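Local coordinates for phosphatidylethanolamine-binding protein (Plasmodium vivax, PDB 2GZQ) that probably binds phosphatidylethanolamine or related phosphate-bearing ligands, at residues P25-D30 against F82-D87; Y99-V104 against H138-I143; P159-R162 against Y166-R169. All coordinates share one frame; numbering follows the deposited sequence.

Contact 1 of 3, residues P25-D30 against F82-D87; sequences PHVFPD and FMIDPD
His26 ND1 and Asp87 OD1 converge on one nitrogen, Arg139 NH2, the first by a hydrogen bond and the second by a salt bridge. His26 ND1 and Asp87 OD1 themselves stay 5.3 Å apart, so the arginine mediates between them, and its charge probably steadies the carboxylate. Direct contact is apolar and buried, and depends on Val27, whose two methyls divide the work. CG2 settles against the ring of Pro86, equally near CB and CG, with Val27 CG2 to Pro86 CB at 3.8 Å. CG1 swings opposite the backbone N (chi1 174°) and meets Ile84 tip to tip, Val27 CG1 to Ile84 CD1 being 4.2 Å. The same CG1 also lies 4.0 Å above the plane of the Phe28 ring, so one methyl touches both the neighbouring ring, toward its rim, and the strand. The strand 77-85 ends at Asp85 and the chain turns. Asp85 OD2 accepts a bond of 2.8 Å from Asp87 N at an N-H...O angle of 151°, the donor lying above the carboxylate plane, while Asp85 OD1 holds His138 ND1. Asp85 thus fixes the backbone and a histidine at once. This Asx turn carries the sequence Asp-Pro-Asp, consistent with the DPDxP motif that borders the anion-binding pocket in proteins of the phosphatidylethanolamine-binding family.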
ATOM      1  N   PRO A  25      13.716   7.257   5.197  1.00  4.34           N
ATOM      2  CA  PRO A  25      13.680   5.867   5.679  1.00  3.78           C
ATOM      3  C   PRO A  25      12.425   5.403   6.424  1.00  3.80           C
ATOM      4  O   PRO A  25      12.442   4.312   6.956  1.00  5.84           O
ATOM      5  CB  PRO A  25      14.830   5.867   6.671  1.00  4.32           C
ATOM      6  CG  PRO A  25      14.749   7.218   7.304  1.00  5.29           C
ATOM      7  CD  PRO A  25      14.284   8.161   6.227  1.00  3.66           C
ATOM      8  N   HIS A  26      11.362   6.201   6.494  1.00  3.21           N
ATOM      9  CA  HIS A  26      10.225   5.891   7.384  1.00  3.54           C
ATOM     10  C   HIS A  26       9.408   4.714   6.897  1.00  3.27           C
ATOM     11  O   HIS A  26       8.861   3.965   7.722  1.00  5.26           O
ATOM     12  CB  HIS A  26       9.299   7.072   7.557  1.00  3.03           C
ATOM     13  CG  HIS A  26       9.914   8.193   8.296  1.00  4.54           C
ATOM     14  ND1 HIS A  26       9.302   9.420   8.400  1.00  4.50           N
ATOM     15  CD2 HIS A  26      11.081   8.287   8.973  1.00  5.44           C
ATOM     16  CE1 HIS A  26      10.064  10.233   9.103  1.00  3.82           C
ATOM     17  NE2 HIS A  26      11.149   9.560   9.468  1.00  4.87           N
ATOM     18  N   VAL A  27       9.282   4.572   5.577  1.00  2.78           N
ATOM     19  CA  VAL A  27       8.563   3.455   4.985  1.00  3.32           C
ATOM     20  C   VAL A  27       9.518   2.422   4.399  1.00  2.93           C
ATOM     21  O   VAL A  27       9.367   1.228   4.652  1.00  3.54           O
ATOM     22  CB  VAL A  27       7.582   3.966   3.883  1.00  2.62           C
ATOM     23  CG1 VAL A  27       6.934   2.822   3.149  1.00  3.64           C
ATOM     24  CG2 VAL A  27       6.562   4.871   4.467  1.00  3.24           C
ATOM     25  N   PHE A  28      10.480   2.883   3.605  1.00  3.82           N
ATOM     26  CA  PHE A  28      11.517   2.026   3.063  1.00  3.03           C
ATOM     27  C   PHE A  28      12.836   2.409   3.723  1.00  3.65           C
ATOM     28  O   PHE A  28      13.271   3.568   3.610  1.00  5.03           O
ATOM     29  CB  PHE A  28      11.683   2.275   1.564  1.00  4.19           C
ATOM     30  CG  PHE A  28      10.473   1.994   0.727  1.00  4.48           C
ATOM     31  CD1 PHE A  28       9.697   0.869   0.883  1.00  4.33           C
ATOM     32  CD2 PHE A  28      10.153   2.869  -0.281  1.00  5.20           C
ATOM     33  CE1 PHE A  28       8.614   0.626   0.039  1.00  4.40           C
ATOM     34  CE2 PHE A  28       9.056   2.637  -1.101  1.00  9.30           C
ATOM     35  CZ  PHE A  28       8.304   1.508  -0.921  1.00  5.78           C
ATOM     36  N   PRO A  29      13.479   1.503   4.459  1.00  3.26           N
ATOM     37  CA  PRO A  29      14.613   1.952   5.272  0.70  7.01           C
ATOM     38  C   PRO A  29      15.837   2.376   4.496  1.00  7.64           C
ATOM     39  O   PRO A  29      16.684   3.068   5.058  1.00  9.31           O
ATOM     40  CB  PRO A  29      14.921   0.755   6.175  0.70  9.25           C
ATOM     41  CG  PRO A  29      13.757  -0.142   6.083  0.70  4.67           C
ATOM     42  CD  PRO A  29      13.138   0.100   4.719  0.70 11.02           C
ATOM     43  N   ASP A  30      15.942   2.023   3.226  1.00  6.21           N
ATOM     44  CA  ASP A  30      17.102   2.475   2.434  1.00  7.00           C
ATOM     45  C   ASP A  30      16.770   2.695   0.951  1.00  6.14           C
ATOM     46  O   ASP A  30      15.648   2.513   0.496  1.00  7.20           O
ATOM     47  CB  ASP A  30      18.291   1.525   2.583  1.00 11.72           C
ATOM     48  CG  ASP A  30      18.031   0.162   1.998  1.00 13.50           C
ATOM     49  OD1 ASP A  30      17.566   0.064   0.840  1.00 12.51           O
ATOM     50  OD2 ASP A  30      18.313  -0.832   2.699  1.00 21.99           O
ATOM     51  N   PHE A  82      -0.129  -3.376  -0.977  1.00  4.23           N
ATOM     52  CA  PHE A  82      -0.462  -3.014   0.380  1.00  5.83           C
ATOM     53  C   PHE A  82      -0.764  -1.514   0.401  1.00  7.26           C
ATOM     54  O   PHE A  82       0.002  -0.731  -0.195  1.00  9.99           O
ATOM     55  CB  PHE A  82       0.726  -3.250   1.336  1.00  7.34           C
ATOM     56  CG  PHE A  82       1.179  -4.681   1.471  1.00  6.11           C
ATOM     57  CD1 PHE A  82       0.298  -5.735   1.528  1.00  8.12           C
ATOM     58  CD2 PHE A  82       2.530  -4.988   1.568  1.00 10.41           C
ATOM     59  CE1 PHE A  82       0.761  -7.029   1.682  1.00  4.54           C
ATOM     60  CE2 PHE A  82       2.960  -6.255   1.739  1.00 11.05           C
ATOM     61  CZ  PHE A  82       2.101  -7.281   1.775  1.00  7.02           C
HETATM   62  N   MSE A  83      -1.803  -1.098   1.110  1.00  6.43           N
HETATM   63  CA  MSE A  83      -1.971   0.276   1.443  0.50  9.57           C
HETATM   64  C   MSE A  83      -1.808   0.453   2.947  1.00  5.34           C
HETATM   65  O   MSE A  83      -2.412  -0.293   3.735  1.00  5.18           O
HETATM   66  CB  MSE A  83      -3.351   0.653   1.009  0.50  8.04           C
HETATM   67  CG  MSE A  83      -3.712   2.035   1.303  0.50  5.12           C
HETATM   68 SE   MSE A  83      -5.585   2.068   1.147  0.30  6.35          SE
HETATM   69  CE  MSE A  83      -5.904   3.880   1.752  0.50  7.72           C
ATOM     70  N   ILE A  84      -0.967   1.412   3.330  1.00  3.95           N
ATOM     71  CA  ILE A  84      -0.579   1.621   4.716  1.00  3.91           C
ATOM     72  C   ILE A  84      -0.652   3.083   5.114  1.00  5.16           C
ATOM     73  O   ILE A  84      -0.558   3.983   4.284  1.00  5.79           O
ATOM     74  CB  ILE A  84       0.821   1.088   5.043  1.00  5.56           C
ATOM     75  CG1 ILE A  84       1.859   1.779   4.185  1.00  4.81           C
ATOM     76  CG2 ILE A  84       0.882  -0.409   4.877  1.00  5.72           C
ATOM     77  CD1 ILE A  84       3.243   1.696   4.731  1.00  6.93           C
ATOM     78  N   ASP A  85      -0.750   3.307   6.415  1.00  4.92           N
ATOM     79  CA  ASP A  85      -0.481   4.602   7.030  1.00  5.27           C
ATOM     80  C   ASP A  85       0.725   4.470   7.953  1.00  4.81           C
ATOM     81  O   ASP A  85       0.606   3.871   9.024  1.00  5.18           O
ATOM     82  CB  ASP A  85      -1.708   5.075   7.802  1.00  5.22           C
ATOM     83  CG  ASP A  85      -1.541   6.474   8.372  1.00  5.11           C
ATOM     84  OD1 ASP A  85      -2.469   6.947   9.074  1.00  6.70           O
ATOM     85  OD2 ASP A  85      -0.488   7.087   8.096  1.00  7.04           O
ATOM     86  N   PRO A  86       1.879   5.000   7.554  1.00  4.49           N
ATOM     87  CA  PRO A  86       3.042   4.986   8.414  1.00  5.33           C
ATOM     88  C   PRO A  86       2.967   6.023   9.530  1.00  4.46           C
ATOM     89  O   PRO A  86       3.814   6.044  10.412  1.00  6.01           O
ATOM     90  CB  PRO A  86       4.196   5.306   7.450  1.00  5.13           C
ATOM     91  CG  PRO A  86       3.529   6.208   6.414  1.00  6.26           C
ATOM     92  CD  PRO A  86       2.126   5.711   6.283  1.00  6.52           C
ATOM     93  N   ASP A  87       1.960   6.871   9.498  1.00  4.21           N
ATOM     94  CA  ASP A  87       1.830   8.003  10.400  1.00  5.34           C
ATOM     95  C   ASP A  87       0.639   7.840  11.330  1.00  5.54           C
ATOM     96  O   ASP A  87      -0.111   8.775  11.613  1.00  8.25           O
ATOM     97  CB  ASP A  87       1.718   9.250   9.554  1.00  4.61           C
ATOM     98  CG  ASP A  87       2.970   9.481   8.711  1.00  4.49           C
ATOM     99  OD1 ASP A  87       4.075   9.232   9.232  1.00  5.09           O
ATOM    100  OD2 ASP A  87       2.857   9.915   7.538  1.00  4.98           O
TER

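Contact 2 of 3, residues Y99-V104 against H138-I143; sequences YVHWAV and HRISFI
Trp102 and Phe142 meet edge to edge, Trp102 CZ3 lying 4.4 Å from Phe142 CE2, each atom near the plane of the other ring. They belong to strands 99-107 and 138-148, which are not sheet neighbours: strand 77-85 runs between them, antiparallel to both, and the CA atoms of Trp102 and Phe142 are 9.2 Å apart. A classic beta bulge in the first strand makes His101 and Trp102 both face Met83, a selenomethionine here, and explains how two consecutive side chains can reach across the same strand. His101 has the helix-like psi of -30° expected at the first bulge position. Packing is tight within 99-104: Tyr99 CD2 sits 3.5 Å above the plane of the His101 ring, toward its rim, and Val104 CG1 likewise 3.4 Å above that of Trp102. Between the two strands it is looser, although the four side chains that meet are all buried. His101 NE2 approaches Ile140 CD1 only to 4.5 Å, obliquely, while the Met83 side chain, in the conformer given, touches all four. The other imidazole nitrogen, ND1, is bonded to Val127 O. An inverse gamma turn centred on Arg139 bends the chain, and Ser141 OG donates to Arg139 O at 2.8 Å from above the carbonyl plane.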
ATOM      1  N   TYR A  99       0.079   1.075   9.945  1.00  2.77           N
ATOM      2  CA  TYR A  99      -1.313   0.609   9.955  1.00  2.75           C
ATOM      3  C   TYR A  99      -1.653   0.102   8.566  1.00  3.37           C
ATOM      4  O   TYR A  99      -1.453   0.820   7.584  1.00  5.00           O
ATOM      5  CB  TYR A  99      -2.241   1.753  10.375  1.00  3.08           C
ATOM      6  CG  TYR A  99      -3.677   1.338  10.575  1.00  3.62           C
ATOM      7  CD1 TYR A  99      -4.156   1.017  11.831  1.00  5.41           C
ATOM      8  CD2 TYR A  99      -4.513   1.214   9.513  1.00  5.66           C
ATOM      9  CE1 TYR A  99      -5.485   0.620  12.001  1.00  8.26           C
ATOM     10  CE2 TYR A  99      -5.841   0.804   9.677  1.00  7.02           C
ATOM     11  CZ  TYR A  99      -6.295   0.523  10.924  1.00  6.29           C
ATOM     12  OH  TYR A  99      -7.615   0.107  11.061  1.00 12.69           O
ATOM     13  N   VAL A 100      -2.157  -1.123   8.471  1.00  2.48           N
ATOM     14  CA  VAL A 100      -2.466  -1.692   7.178  1.00  3.19           C
ATOM     15  C   VAL A 100      -3.960  -1.598   6.840  1.00  3.32           C
ATOM     16  O   VAL A 100      -4.803  -2.224   7.473  1.00  3.25           O
ATOM     17  CB  VAL A 100      -1.870  -3.117   7.001  1.00  2.82           C
ATOM     18  CG1 VAL A 100      -2.310  -4.051   8.092  1.00  3.46           C
ATOM     19  CG2 VAL A 100      -2.191  -3.670   5.598  1.00  4.35           C
ATOM     20  N   HIS A 101      -4.248  -0.779   5.838  1.00  2.72           N
ATOM     21  CA  HIS A 101      -5.588  -0.587   5.338  1.00  2.13           C
ATOM     22  C   HIS A 101      -6.074  -1.675   4.398  1.00  2.00           C
ATOM     23  O   HIS A 101      -7.295  -1.889   4.301  1.00  2.00           O
ATOM     24  CB  HIS A 101      -5.644   0.769   4.629  1.00  3.12           C
ATOM     25  CG  HIS A 101      -5.536   1.912   5.566  1.00  2.68           C
ATOM     26  ND1 HIS A 101      -6.572   2.290   6.377  1.00  4.69           N
ATOM     27  CD2 HIS A 101      -4.499   2.728   5.881  1.00  4.51           C
ATOM     28  CE1 HIS A 101      -6.185   3.296   7.151  1.00  5.12           C
ATOM     29  NE2 HIS A 101      -4.927   3.584   6.863  1.00  5.42           N
ATOM     30  N   TRP A 102      -5.183  -2.308   3.649  1.00  2.07           N
ATOM     31  CA  TRP A 102      -5.597  -3.138   2.517  1.00  2.21           C
ATOM     32  C   TRP A 102      -4.421  -3.974   2.090  1.00  2.74           C
ATOM     33  O   TRP A 102      -3.302  -3.464   2.010  1.00  3.43           O
ATOM     34  CB  TRP A 102      -6.081  -2.225   1.379  1.00  3.28           C
ATOM     35  CG  TRP A 102      -6.628  -2.916   0.168  1.00  2.26           C
ATOM     36  CD1 TRP A 102      -7.302  -4.105   0.108  1.00  2.98           C
ATOM     37  CD2 TRP A 102      -6.553  -2.421  -1.165  1.00  2.41           C
ATOM     38  NE1 TRP A 102      -7.655  -4.371  -1.196  1.00  2.27           N
ATOM     39  CE2 TRP A 102      -7.200  -3.353  -1.996  1.00  2.37           C
ATOM     40  CE3 TRP A 102      -5.998  -1.268  -1.735  1.00  3.35           C
ATOM     41  CZ2 TRP A 102      -7.279  -3.195  -3.371  1.00  2.91           C
ATOM     42  CZ3 TRP A 102      -6.103  -1.096  -3.106  1.00  4.30           C
ATOM     43  CH2 TRP A 102      -6.744  -2.052  -3.912  1.00  3.05           C
ATOM     44  N   ALA A 103      -4.665  -5.253   1.821  1.00  2.55           N
ATOM     45  CA  ALA A 103      -3.667  -6.136   1.220  1.00  3.20           C
ATOM     46  C   ALA A 103      -4.332  -7.077   0.256  1.00  2.73           C
ATOM     47  O   ALA A 103      -5.208  -7.859   0.638  1.00  2.98           O
ATOM     48  CB  ALA A 103      -2.924  -6.949   2.273  1.00  3.47           C
ATOM     49  N   VAL A 104      -3.912  -7.038  -1.002  1.00  3.04           N
ATOM     50  CA  VAL A 104      -4.472  -7.894  -2.035  1.00  2.36           C
ATOM     51  C   VAL A 104      -3.305  -8.465  -2.826  1.00  2.22           C
ATOM     52  O   VAL A 104      -2.370  -7.763  -3.179  1.00  2.87           O
ATOM     53  CB  VAL A 104      -5.507  -7.142  -2.905  1.00  3.11           C
ATOM     54  CG1 VAL A 104      -4.910  -5.910  -3.569  1.00  4.41           C
ATOM     55  CG2 VAL A 104      -6.136  -8.057  -3.919  1.00  4.08           C
ATOM     56  N   HIS A 138      -0.867  12.646   7.084  1.00  5.19           N
ATOM     57  CA  HIS A 138      -0.536  11.230   7.003  1.00  4.18           C
ATOM     58  C   HIS A 138      -0.153  10.873   5.589  1.00  4.32           C
ATOM     59  O   HIS A 138      -0.912  11.169   4.654  1.00  4.89           O
ATOM     60  CB  HIS A 138      -1.733  10.397   7.419  1.00  5.27           C
ATOM     61  CG  HIS A 138      -2.171  10.586   8.834  1.00  3.52           C
ATOM     62  ND1 HIS A 138      -2.388   9.525   9.684  1.00  5.27           N
ATOM     63  CD2 HIS A 138      -2.485  11.700   9.537  1.00  5.71           C
ATOM     64  CE1 HIS A 138      -2.791   9.978  10.858  1.00  5.45           C
ATOM     65  NE2 HIS A 138      -2.841  11.298  10.802  1.00  6.62           N
ATOM     66  N   ARG A 139       0.993  10.235   5.427  1.00  4.94           N
ATOM     67  CA  ARG A 139       1.471   9.798   4.116  1.00  4.31           C
ATOM     68  C   ARG A 139       0.870   8.438   3.780  1.00  4.14           C
ATOM     69  O   ARG A 139       1.526   7.411   3.922  1.00  4.63           O
ATOM     70  CB  ARG A 139       3.004   9.759   4.140  1.00  5.01           C
ATOM     71  CG  ARG A 139       3.613  11.151   4.372  1.00  4.65           C
ATOM     72  CD  ARG A 139       5.075  11.094   4.751  1.00  5.85           C
ATOM     73  NE  ARG A 139       5.233  10.515   6.078  1.00  4.77           N
ATOM     74  CZ  ARG A 139       6.401  10.224   6.634  1.00  6.96           C
ATOM     75  NH1 ARG A 139       7.551  10.459   5.995  1.00  7.30           N
ATOM     76  NH2 ARG A 139       6.425   9.691   7.836  1.00  6.75           N
ATOM     77  N   ILE A 140      -0.374   8.447   3.331  1.00  4.75           N
ATOM     78  CA  ILE A 140      -1.089   7.229   2.980  1.00  4.43           C
ATOM     79  C   ILE A 140      -0.425   6.658   1.718  1.00  4.69           C
ATOM     80  O   ILE A 140      -0.353   7.325   0.689  1.00  5.96           O
ATOM     81  CB  ILE A 140      -2.572   7.534   2.780  1.00  5.37           C
ATOM     82  CG1 ILE A 140      -3.204   8.134   4.042  1.00  5.88           C
ATOM     83  CG2 ILE A 140      -3.303   6.286   2.308  1.00  6.08           C
ATOM     84  CD1 ILE A 140      -3.109   7.321   5.253  1.00  7.10           C
ATOM     85  N   SER A 141       0.110   5.452   1.840  1.00  4.58           N
ATOM     86  CA  SER A 141       1.045   4.910   0.888  1.00  5.17           C
ATOM     87  C   SER A 141       0.585   3.585   0.318  1.00  5.28           C
ATOM     88  O   SER A 141      -0.050   2.765   0.998  1.00  5.85           O
ATOM     89  CB  SER A 141       2.384   4.707   1.575  1.00  5.70           C
ATOM     90  OG  SER A 141       2.961   5.926   2.047  1.00  6.24           O
ATOM     91  N   PHE A 142       0.954   3.366  -0.941  1.00  4.60           N
ATOM     92  CA  PHE A 142       0.630   2.157  -1.678  1.00  4.34           C
ATOM     93  C   PHE A 142       1.931   1.539  -2.150  1.00  4.31           C
ATOM     94  O   PHE A 142       2.668   2.163  -2.893  1.00  4.80           O
ATOM     95  CB  PHE A 142      -0.250   2.494  -2.881  1.00  4.67           C
ATOM     96  CG  PHE A 142      -1.614   3.031  -2.529  1.00  5.19           C
ATOM     97  CD1 PHE A 142      -1.768   4.335  -2.145  1.00  6.03           C
ATOM     98  CD2 PHE A 142      -2.730   2.229  -2.605  1.00  5.91           C
ATOM     99  CE1 PHE A 142      -3.025   4.844  -1.860  1.00  8.41           C
ATOM    100  CE2 PHE A 142      -3.998   2.737  -2.308  1.00  7.28           C
ATOM    101  CZ  PHE A 142      -4.112   4.029  -1.921  1.00  7.88           C
ATOM    102  N   ILE A 143       2.210   0.303  -1.743  1.00  4.52           N
ATOM    103  CA  ILE A 143       3.443  -0.384  -2.082  1.00  3.68           C
ATOM    104  C   ILE A 143       3.104  -1.612  -2.935  1.00  5.18           C
ATOM    105  O   ILE A 143       2.299  -2.464  -2.533  1.00  5.22           O
ATOM    106  CB  ILE A 143       4.178  -0.860  -0.823  1.00  5.09           C
ATOM    107  CG1 ILE A 143       4.457   0.297   0.145  1.00  5.97           C
ATOM    108  CG2 ILE A 143       5.465  -1.577  -1.208  1.00  5.18           C
ATOM    109  CD1 ILE A 143       4.797  -0.127   1.544  1.00  8.68           C
TER

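Contact 3 of 3, residues P159-R162 against Y166-R169; sequences PLYR and YITR
Arg162 lays its guanidinium flat on the ring of Tyr166, group centres 4.0 Å apart and planes inclined by 24°. The arginine reaches that position through an extended chi2 followed by a bend at chi3 (-75°), which folds the flat end back over the tyrosine while the two side chains as a whole cross at about a right angle. The overlap is displaced toward one side of the ring: Arg162 NH2 is 3.5 Å from Tyr166 CD2, and Arg162 NH1 leans toward CE2. At the opposite side of the ring Arg162 CB comes within 3.6 Å of Tyr166 CD1, so backbone-proximal and terminal parts of one side chain both bear on it. This cation-pi stack closes a short turn at the surface, within the long loop that joins strand 138-148 to helix 171-174. Both residues also touch a crystal neighbour, and the lattice may influence their pose. Deeper in the loop Ile167 takes chi1 of 55°, placing CG1 between backbone N and carbonyl carbon, from where it reaches the Tyr161 ring obliquely, Ile167 CG1 to Tyr161 CE2 being 4.4 Å. The hydroxyl of Tyr161 bonds to Glu164 OE2, while the other carboxylate oxygen, Glu164 OE1, pairs with Arg169 NE in the conformer given.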
ATOM      1  N   PRO A 159      -1.805 -14.041   7.045  1.00  7.56           N
ATOM      2  CA  PRO A 159      -2.467 -15.260   6.612  0.50 10.41           C
ATOM      3  C   PRO A 159      -3.736 -15.014   5.841  1.00  6.87           C
ATOM      4  O   PRO A 159      -4.245 -13.898   5.797  1.00  8.16           O
ATOM      5  CB  PRO A 159      -2.772 -15.986   7.924  0.50 15.75           C
ATOM      6  CG  PRO A 159      -1.865 -15.367   8.924  0.50  5.47           C
ATOM      7  CD  PRO A 159      -1.835 -13.914   8.504  0.50 12.06           C
ATOM      8  N   LEU A 160      -4.206 -16.051   5.192  1.00  5.14           N
ATOM      9  CA  LEU A 160      -5.507 -15.956   4.549  1.00  4.73           C
ATOM     10  C   LEU A 160      -6.541 -15.425   5.509  1.00  3.54           C
ATOM     11  O   LEU A 160      -6.580 -15.750   6.693  1.00  5.68           O
ATOM     12  CB  LEU A 160      -5.956 -17.287   3.997  1.00  4.59           C
ATOM     13  CG  LEU A 160      -5.042 -17.931   2.958  1.00  5.35           C
ATOM     14  CD1 LEU A 160      -5.464 -19.337   2.700  1.00  8.96           C
ATOM     15  CD2 LEU A 160      -5.032 -17.124   1.689  1.00  8.13           C
ATOM     16  N   TYR A 161      -7.392 -14.559   5.001  1.00  3.70           N
ATOM     17  CA  TYR A 161      -8.309 -13.770   5.831  1.00  4.04           C
ATOM     18  C   TYR A 161      -9.452 -14.631   6.403  1.00  3.67           C
ATOM     19  O   TYR A 161     -10.114 -15.415   5.690  1.00  3.24           O
ATOM     20  CB  TYR A 161      -8.903 -12.630   5.029  1.00  4.28           C
ATOM     21  CG  TYR A 161      -9.743 -11.666   5.819  1.00  3.61           C
ATOM     22  CD1 TYR A 161     -11.092 -11.556   5.611  1.00  4.80           C
ATOM     23  CD2 TYR A 161      -9.160 -10.790   6.723  1.00  3.63           C
ATOM     24  CE1 TYR A 161     -11.850 -10.621   6.281  1.00  3.64           C
ATOM     25  CE2 TYR A 161      -9.906  -9.878   7.424  1.00  3.86           C
ATOM     26  CZ  TYR A 161     -11.258  -9.785   7.194  1.00  3.31           C
ATOM     27  OH  TYR A 161     -12.052  -8.859   7.846  1.00  6.49           O
ATOM     28  N   ARG A 162      -9.712 -14.445   7.685  1.00  2.79           N
ATOM     29  CA  ARG A 162     -10.768 -15.123   8.437  1.00  3.32           C
ATOM     30  C   ARG A 162     -11.573 -14.125   9.253  1.00  3.44           C
ATOM     31  O   ARG A 162     -12.366 -14.507  10.114  1.00  5.93           O
ATOM     32  CB  ARG A 162     -10.165 -16.149   9.394  1.00  5.29           C
ATOM     33  CG  ARG A 162      -9.432 -17.259   8.721  1.00  5.59           C
ATOM     34  CD  ARG A 162      -8.954 -18.259   9.749  1.00  7.59           C
ATOM     35  NE  ARG A 162      -7.804 -17.744  10.476  1.00  9.36           N
ATOM     36  CZ  ARG A 162      -7.408 -18.168  11.676  1.00  7.20           C
ATOM     37  NH1 ARG A 162      -8.079 -19.128  12.266  1.00 10.68           N
ATOM     38  NH2 ARG A 162      -6.328 -17.670  12.241  1.00  6.50           N
ATOM     39  N   TYR A 166      -8.923 -12.248  13.790  1.00  2.90           N
ATOM     40  CA  TYR A 166      -7.741 -13.082  13.691  1.00  3.30           C
ATOM     41  C   TYR A 166      -6.500 -12.304  13.276  1.00  3.67           C
ATOM     42  O   TYR A 166      -5.428 -12.886  13.176  1.00  4.07           O
ATOM     43  CB  TYR A 166      -7.989 -14.269  12.752  1.00  4.35           C
ATOM     44  CG  TYR A 166      -9.017 -15.241  13.313  1.00  4.64           C
ATOM     45  CD1 TYR A 166     -10.320 -15.218  12.840  1.00  5.87           C
ATOM     46  CD2 TYR A 166      -8.694 -16.135  14.313  1.00  5.48           C
ATOM     47  CE1 TYR A 166     -11.268 -16.078  13.336  1.00  7.06           C
ATOM     48  CE2 TYR A 166      -9.648 -17.013  14.814  1.00  7.87           C
ATOM     49  CZ  TYR A 166     -10.929 -16.960  14.322  1.00  7.71           C
ATOM     50  OH  TYR A 166     -11.896 -17.819  14.817  1.00 14.97           O
ATOM     51  N   ILE A 167      -6.639 -11.006  13.035  1.00  3.48           N
ATOM     52  CA  ILE A 167      -5.543 -10.146  12.649  1.00  3.15           C
ATOM     53  C   ILE A 167      -5.644  -8.816  13.367  1.00  3.19           C
ATOM     54  O   ILE A 167      -6.649  -8.518  13.998  1.00  4.72           O
ATOM     55  CB  ILE A 167      -5.484  -9.951  11.089  1.00  4.07           C
ATOM     56  CG1 ILE A 167      -6.797  -9.437  10.508  1.00  4.96           C
ATOM     57  CG2 ILE A 167      -5.098 -11.253  10.427  1.00  4.62           C
ATOM     58  CD1 ILE A 167      -7.057  -7.965  10.686  1.00  6.11           C
ATOM     59  N   THR A 168      -4.597  -8.012  13.283  1.00  4.25           N
ATOM     60  CA  THR A 168      -4.678  -6.629  13.714  1.00  4.59           C
ATOM     61  C   THR A 168      -4.105  -5.759  12.610  1.00  4.54           C
ATOM     62  O   THR A 168      -3.161  -6.138  11.938  1.00  5.65           O
ATOM     63  CB  THR A 168      -3.967  -6.347  15.039  1.00  5.98           C
ATOM     64  OG1 THR A 168      -4.142  -4.950  15.349  1.00  7.23           O
ATOM     65  CG2 THR A 168      -2.509  -6.721  15.013  1.00  5.76           C
ATOM     66  N   ARG A 169      -4.684  -4.586  12.388  1.00  4.39           N
ATOM     67  CA  ARG A 169      -4.127  -3.688  11.389  0.50  5.34           C
ATOM     68  C   ARG A 169      -3.026  -2.792  11.937  1.00  4.39           C
ATOM     69  O   ARG A 169      -2.285  -2.202  11.176  1.00  4.82           O
ATOM     70  CB  ARG A 169      -5.251  -2.914  10.713  0.50  4.58           C
ATOM     71  CG  ARG A 169      -6.157  -3.850   9.947  0.50  5.28           C
ATOM     72  CD  ARG A 169      -7.490  -3.242   9.592  0.50  3.61           C
ATOM     73  NE  ARG A 169      -8.299  -4.192   8.829  0.50  3.17           N
ATOM     74  CZ  ARG A 169      -8.301  -4.298   7.507  0.50  3.67           C
ATOM     75  NH1 ARG A 169      -7.564  -3.491   6.745  0.50  3.93           N
ATOM     76  NH2 ARG A 169      -9.053  -5.225   6.937  0.50  4.50           N
TER

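From the N terminus, contact 1 comes first: it brings the turn after helix 23-26 onto the end of strand 77-85, closing a long loop with no helix in it. Contact 2 opens only afterwards, at 99-104, and closes at 138-143, so its two strands flank the one that ended contact 1. Contact 3 then closes a tight turn within the loop between strand 138-148 and helix 171-174. The three follow in series, neither nesting nor crossing. Contacts 1 and 2 are nevertheless joined in space, through the Asx turn at 85-87 and the start of 138-143. Arg169 carries contact 3 to strand 99-107, its O meeting Val100 N, whereas contacts 1 and 3 remain about 7 Å apart at their nearest atoms.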